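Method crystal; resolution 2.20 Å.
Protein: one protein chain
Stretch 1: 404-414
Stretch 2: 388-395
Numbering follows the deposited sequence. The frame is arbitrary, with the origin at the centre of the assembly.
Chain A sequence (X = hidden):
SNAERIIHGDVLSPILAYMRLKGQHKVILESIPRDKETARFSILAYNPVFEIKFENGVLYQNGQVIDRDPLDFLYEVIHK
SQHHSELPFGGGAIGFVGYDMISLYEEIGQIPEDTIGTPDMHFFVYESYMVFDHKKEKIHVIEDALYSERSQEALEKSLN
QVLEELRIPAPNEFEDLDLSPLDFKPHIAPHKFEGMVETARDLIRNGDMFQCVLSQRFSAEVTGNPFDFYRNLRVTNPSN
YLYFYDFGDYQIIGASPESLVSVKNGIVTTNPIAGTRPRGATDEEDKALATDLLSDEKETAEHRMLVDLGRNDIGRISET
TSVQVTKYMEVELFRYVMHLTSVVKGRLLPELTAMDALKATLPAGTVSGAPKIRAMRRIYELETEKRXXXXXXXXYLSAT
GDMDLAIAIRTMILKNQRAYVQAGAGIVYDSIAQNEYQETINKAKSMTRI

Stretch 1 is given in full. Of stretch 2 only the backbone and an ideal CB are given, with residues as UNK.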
ATOM      1  N   ASP A 404      12.252 -19.241   3.302  1.00 19.66           N
ATOM      2  CA  ASP A 404      12.486 -18.084   2.445  1.00 23.57           C
ATOM      3  C   ASP A 404      13.720 -17.351   2.949  1.00 19.87           C
ATOM      4  O   ASP A 404      13.721 -16.834   4.068  1.00 22.98           O
ATOM      5  CB  ASP A 404      11.264 -17.168   2.422  1.00 29.82           C
ATOM      6  CG  ASP A 404      11.365 -16.091   1.362  1.00 38.61           C
ATOM      7  OD1 ASP A 404      12.317 -16.147   0.554  1.00 34.96           O
ATOM      8  OD2 ASP A 404      10.489 -15.195   1.343  1.00 42.90           O
ATOM      9  N   LEU A 405      14.767 -17.309   2.127  1.00 19.75           N
ATOM     10  CA  LEU A 405      16.063 -16.779   2.531  1.00 16.36           C
ATOM     11  C   LEU A 405      16.511 -15.685   1.571  1.00 21.70           C
ATOM     12  O   LEU A 405      16.529 -15.892   0.353  1.00 19.76           O
ATOM     13  CB  LEU A 405      17.112 -17.895   2.576  1.00 21.62           C
ATOM     14  CG  LEU A 405      16.964 -18.939   3.686  1.00 26.16           C
ATOM     15  CD1 LEU A 405      18.047 -19.977   3.544  1.00 23.07           C
ATOM     16  CD2 LEU A 405      17.026 -18.280   5.064  1.00 24.61           C
ATOM     17  N   ALA A 406      16.886 -14.534   2.122  1.00 16.58           N
ATOM     18  CA  ALA A 406      17.502 -13.462   1.351  1.00 19.78           C
ATOM     19  C   ALA A 406      19.027 -13.576   1.374  1.00 20.76           C
ATOM     20  O   ALA A 406      19.622 -14.063   2.341  1.00 21.67           O
ATOM     21  CB  ALA A 406      17.082 -12.099   1.903  1.00 17.18           C
ATOM     22  N   ILE A 407      19.659 -13.113   0.294  1.00 18.03           N
ATOM     23  CA  ILE A 407      21.108 -12.914   0.299  1.00 17.48           C
ATOM     24  C   ILE A 407      21.455 -11.771   1.247  1.00 21.68           C
ATOM     25  O   ILE A 407      20.882 -10.680   1.156  1.00 21.91           O
ATOM     26  CB  ILE A 407      21.616 -12.599  -1.114  1.00 18.11           C
ATOM     27  CG1 ILE A 407      21.150 -13.650  -2.129  1.00 18.14           C
ATOM     28  CG2 ILE A 407      23.144 -12.464  -1.106  1.00 21.00           C
ATOM     29  CD1 ILE A 407      21.493 -13.257  -3.563  1.00 22.00           C
ATOM     30  N   ALA A 408      22.430 -11.991   2.133  1.00 23.04           N
ATOM     31  CA  ALA A 408      22.776 -10.987   3.147  1.00 25.16           C
ATOM     32  C   ALA A 408      23.700  -9.913   2.555  1.00 23.77           C
ATOM     33  O   ALA A 408      24.877  -9.780   2.891  1.00 26.67           O
ATOM     34  CB  ALA A 408      23.387 -11.657   4.370  1.00 17.73           C
ATOM     35  N   ILE A 409      23.137  -9.140   1.634  1.00 29.98           N
ATOM     36  CA  ILE A 409      23.741  -7.901   1.171  1.00 28.36           C
ATOM     37  C   ILE A 409      22.858  -6.761   1.653  1.00 26.81           C
ATOM     38  O   ILE A 409      21.738  -6.968   2.116  1.00 24.14           O
ATOM     39  CB  ILE A 409      23.900  -7.851  -0.360  1.00 26.76           C
ATOM     40  CG1 ILE A 409      22.533  -7.974  -1.023  1.00 26.57           C
ATOM     41  CG2 ILE A 409      24.877  -8.913  -0.862  1.00 20.27           C
ATOM     42  CD1 ILE A 409      22.599  -8.035  -2.528  1.00 32.85           C
ATOM     43  N   ARG A 410      23.368  -5.539   1.515  1.00 24.03           N
ATOM     44  CA  ARG A 410      22.670  -4.348   1.994  1.00 22.48           C
ATOM     45  C   ARG A 410      22.205  -4.551   3.435  1.00 27.76           C
ATOM     46  O   ARG A 410      21.078  -4.220   3.815  1.00 30.23           O
ATOM     47  CB  ARG A 410      21.505  -3.993   1.075  1.00 31.63           C
ATOM     48  CG  ARG A 410      21.925  -3.652  -0.346  1.00 50.13           C
ATOM     49  CD  ARG A 410      21.727  -2.172  -0.614  1.00 62.15           C
ATOM     50  NE  ARG A 410      20.356  -1.785  -0.309  1.00 65.91           N
ATOM     51  CZ  ARG A 410      19.342  -1.920  -1.156  1.00 76.83           C
ATOM     52  NH1 ARG A 410      19.549  -2.419  -2.369  1.00 78.51           N
ATOM     53  NH2 ARG A 410      18.119  -1.556  -0.793  1.00 81.42           N
ATOM     54  N   THR A 411      23.089  -5.116   4.241  1.00 20.24           N
ATOM     55  CA  THR A 411      22.777  -5.507   5.605  1.00 31.76           C
ATOM     56  C   THR A 411      23.791  -4.873   6.542  1.00 35.18           C
ATOM     57  O   THR A 411      24.997  -4.926   6.284  1.00 31.42           O
ATOM     58  CB  THR A 411      22.794  -7.029   5.735  1.00 26.61           C
ATOM     59  OG1 THR A 411      21.776  -7.579   4.889  1.00 25.50           O
ATOM     60  CG2 THR A 411      22.548  -7.456   7.171  1.00 29.34           C
HETATM   61  N   MSE A 412      23.297  -4.271   7.616  1.00 23.04           N
HETATM   62  CA  MSE A 412      24.147  -3.658   8.625  1.00 22.00           C
HETATM   63  C   MSE A 412      24.191  -4.494   9.914  1.00 21.94           C
HETATM   64  O   MSE A 412      23.173  -5.008  10.370  1.00 26.73           O
HETATM   65  CB  MSE A 412      23.652  -2.235   8.915  1.00 22.11           C
HETATM   66  CG  MSE A 412      24.405  -1.483   9.989  1.00 36.58           C
HETATM   67 SE   MSE A 412      23.559   0.265  10.371  1.00 52.84          SE
HETATM   68  CE  MSE A 412      23.912   1.132   8.648  1.00 43.37           C
ATOM     69  N   ILE A 413      25.376  -4.616  10.503  1.00 23.36           N
ATOM     70  CA  ILE A 413      25.565  -5.317  11.767  1.00 21.69           C
ATOM     71  C   ILE A 413      25.890  -4.285  12.835  1.00 28.20           C
ATOM     72  O   ILE A 413      26.842  -3.507  12.686  1.00 28.31           O
ATOM     73  CB  ILE A 413      26.693  -6.361  11.683  1.00 32.27           C
ATOM     74  CG1 ILE A 413      26.579  -7.205  10.408  1.00 35.59           C
ATOM     75  CG2 ILE A 413      26.711  -7.219  12.937  1.00 21.97           C
ATOM     76  CD1 ILE A 413      25.242  -7.848  10.232  1.00 51.56           C
ATOM     77  N   LEU A 414      25.128  -4.306  13.926  1.00 28.83           N
ATOM     78  CA  LEU A 414      25.391  -3.466  15.095  1.00 28.77           C
ATOM     79  C   LEU A 414      25.927  -4.350  16.211  1.00 30.69           C
ATOM     80  O   LEU A 414      25.199  -5.186  16.754  1.00 30.32           O
ATOM     81  CB  LEU A 414      24.132  -2.728  15.541  1.00 27.77           C
ATOM     82  CG  LEU A 414      24.028  -1.317  14.966  1.00 43.03           C
ATOM     83  CD1 LEU A 414      23.904  -1.361  13.469  1.00 41.78           C
ATOM     84  CD2 LEU A 414      22.857  -0.601  15.568  1.00 48.81           C
ATOM     85  N   UNK A 388      31.456 -13.311   7.772  1.00 22.65           N
ATOM     86  CA  UNK A 388      30.424 -13.349   8.801  1.00 23.94           C
ATOM     87  C   UNK A 388      29.036 -13.297   8.194  1.00 23.69           C
ATOM     88  O   UNK A 388      28.697 -14.074   7.290  1.00 20.42           O
ATOM     89  CB  UNK A 388      30.608 -12.191   9.784  1.00 23.94           C
ATOM     90  N   UNK A 389      28.210 -12.375   8.703  1.00 25.84           N
ATOM     91  CA  UNK A 389      26.836 -12.252   8.213  1.00 19.50           C
ATOM     92  C   UNK A 389      26.827 -11.877   6.735  1.00 33.09           C
ATOM     93  O   UNK A 389      26.079 -12.454   5.935  1.00 29.78           O
ATOM     94  CB  UNK A 389      26.065 -11.212   9.028  1.00 19.50           C
ATOM     95  N   UNK A 390      27.651 -10.900   6.355  1.00 26.25           N
ATOM     96  CA  UNK A 390      27.703 -10.448   4.970  1.00 22.16           C
ATOM     97  C   UNK A 390      27.885 -11.625   4.019  1.00 21.63           C
ATOM     98  O   UNK A 390      28.739 -12.489   4.240  1.00 21.89           O
ATOM     99  CB  UNK A 390      28.835  -9.436   4.781  1.00 22.16           C
ATOM    100  N   UNK A 391      27.067 -11.645   2.962  1.00 23.89           N
ATOM    101  CA  UNK A 391      27.095 -12.618   1.869  1.00 23.98           C
ATOM    102  C   UNK A 391      26.591 -13.993   2.285  1.00 24.19           C
ATOM    103  O   UNK A 391      26.808 -14.971   1.555  1.00 21.55           O
ATOM    104  CB  UNK A 391      28.519 -12.744   1.322  1.00 23.98           C
ATOM    105  N   UNK A 392      25.953 -14.106   3.446  1.00 22.85           N
ATOM    106  CA  UNK A 392      25.267 -15.328   3.820  1.00 18.10           C
ATOM    107  C   UNK A 392      23.798 -15.256   3.448  1.00 22.18           C
ATOM    108  O   UNK A 392      23.454 -14.707   2.394  1.00 21.86           O
ATOM    109  CB  UNK A 392      25.423 -15.594   5.319  1.00 18.10           C
ATOM    110  N   UNK A 393      22.924 -15.762   4.321  1.00 18.69           N
ATOM    111  CA  UNK A 393      21.503 -15.907   4.041  1.00 20.64           C
ATOM    112  C   UNK A 393      20.702 -15.523   5.277  1.00 23.33           C
ATOM    113  O   UNK A 393      21.034 -15.940   6.389  1.00 18.88           O
ATOM    114  CB  UNK A 393      21.174 -17.336   3.604  1.00 20.64           C
ATOM    115  N   UNK A 394      19.634 -14.746   5.072  1.00 16.51           N
ATOM    116  CA  UNK A 394      18.823 -14.203   6.154  1.00 16.62           C
ATOM    117  C   UNK A 394      17.355 -14.453   5.842  1.00 19.56           C
ATOM    118  O   UNK A 394      16.896 -14.182   4.725  1.00 18.86           O
ATOM    119  CB  UNK A 394      19.093 -12.710   6.352  1.00 16.62           C
ATOM    120  N   UNK A 395      16.613 -14.939   6.830  1.00 16.74           N
ATOM    121  CA  UNK A 395      15.188 -15.114   6.645  1.00 16.90           C
ATOM    122  C   UNK A 395      14.581 -16.066   7.651  1.00 21.01           C
ATOM    123  O   UNK A 395      14.917 -15.982   8.834  1.00 23.70           O
ATOM    124  CB  UNK A 395      14.904 -15.614   5.227  1.00 16.90           C
TER

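Position 388 has phi 73° and psi -129°, and nothing of stretch 1 lies within 5.5 Å of its ideal CB. The positive phi favours glycine, and Gly388 is found.

At 389 the CA-to-CB bond points toward stretch 1, and the ideal CB lies 3.7 Å from Ile413 CD1, with the methyls of Ala408 and Thr411 a little farther off. This apolar patch suits a modest aliphatic: valine, isoleucine or perhaps leucine. The residue is Val389, chi1 t, whose CG1 comes 3.6 Å from Ile413 CD1 and 4.2 Å from Thr411 CG2. Its backbone opens a type II turn that ends at 392.

At 390 the bond points away, and the nearby atom of stretch 1 is a carbonyl, Ala408 O, 4.4 Å from the ideal CB. Many side chains would be tolerated; a long one could reach back. Tyr390 does so, its CE1 lying 4.3 Å from Ile409 CG2.

Position 391, at phi 72° and psi 13°, favours glycine or asparagine but does not exclude others. Its bond points away, while its backbone N donates to Ala408 O, 2.9 Å away. Ala391 takes these left-handed angles with its methyl turned from stretch 1; its contribution to the contact is the backbone N.

At 392 the bond again points away, and an ideal CB would be crowded by O of residue 389, at 3.3 Å. Glycine is the easy answer, and Gly392 is found. Its N closes the turn on Val389 O at 3.0 Å, and its O accepts from Ala408 N at 2.9 Å.

Position 393 pairs with Ile407 in an antiparallel, non-hydrogen-bonded bridge, both side chains on the same sheet face. Its ideal CB is 3.8 Å from Ala406 O and 4.1 Å from Leu405 CD1, so a small or beta-branched apolar residue fits. Ala393 places its methyl against that leucine.

Position 394 forms the hydrogen-bonded pair with Ala406: its N donates to Ala406 O (2.8 Å) and its O accepts from Ala406 N (2.6 Å). The side chain shares a face with the Ala406 methyl, which leaves room for a larger aliphatic such as isoleucine or leucine. Ile394, chi1 m and chi2 t, extends CD1 to 3.7 Å from Ala408 CB and 3.9 Å from Thr411 CG2.

At 395 an ideal CB would sit 2.1 Å from Asp404 O, a clash, and phi 161°, psi -136° independently calls for glycine. Gly395 brings its CA within 3.4 Å of Asp404 O, where the chain turns a corner.

Stretch 2, residues 388-395: GVYAGAIG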
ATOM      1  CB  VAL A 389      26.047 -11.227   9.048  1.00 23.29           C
ATOM      2  CG1 VAL A 389      24.704 -10.912   8.369  1.00 18.72           C
ATOM      3  CG2 VAL A 389      25.832 -11.742  10.473  1.00 19.70           C
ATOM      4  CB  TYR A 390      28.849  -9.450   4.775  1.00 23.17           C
ATOM      5  CG  TYR A 390      29.142  -9.193   3.308  1.00 24.30           C
ATOM      6  CD1 TYR A 390      28.306  -8.390   2.554  1.00 23.23           C
ATOM      7  CD2 TYR A 390      30.236  -9.768   2.676  1.00 28.78           C
ATOM      8  CE1 TYR A 390      28.552  -8.147   1.222  1.00 29.04           C
ATOM      9  CE2 TYR A 390      30.489  -9.529   1.329  1.00 28.96           C
ATOM     10  CZ  TYR A 390      29.636  -8.716   0.612  1.00 24.45           C
ATOM     11  OH  TYR A 390      29.845  -8.457  -0.725  1.00 34.72           O
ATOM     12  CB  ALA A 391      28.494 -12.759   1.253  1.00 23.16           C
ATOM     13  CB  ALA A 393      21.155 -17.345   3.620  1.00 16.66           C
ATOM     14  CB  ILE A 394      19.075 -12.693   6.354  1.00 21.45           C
ATOM     15  CG1 ILE A 394      20.543 -12.425   6.672  1.00 37.40           C
ATOM     16  CG2 ILE A 394      18.229 -12.139   7.481  1.00 21.40           C
ATOM     17  CD1 ILE A 394      20.846 -10.955   6.916  1.00 43.23           C
TER
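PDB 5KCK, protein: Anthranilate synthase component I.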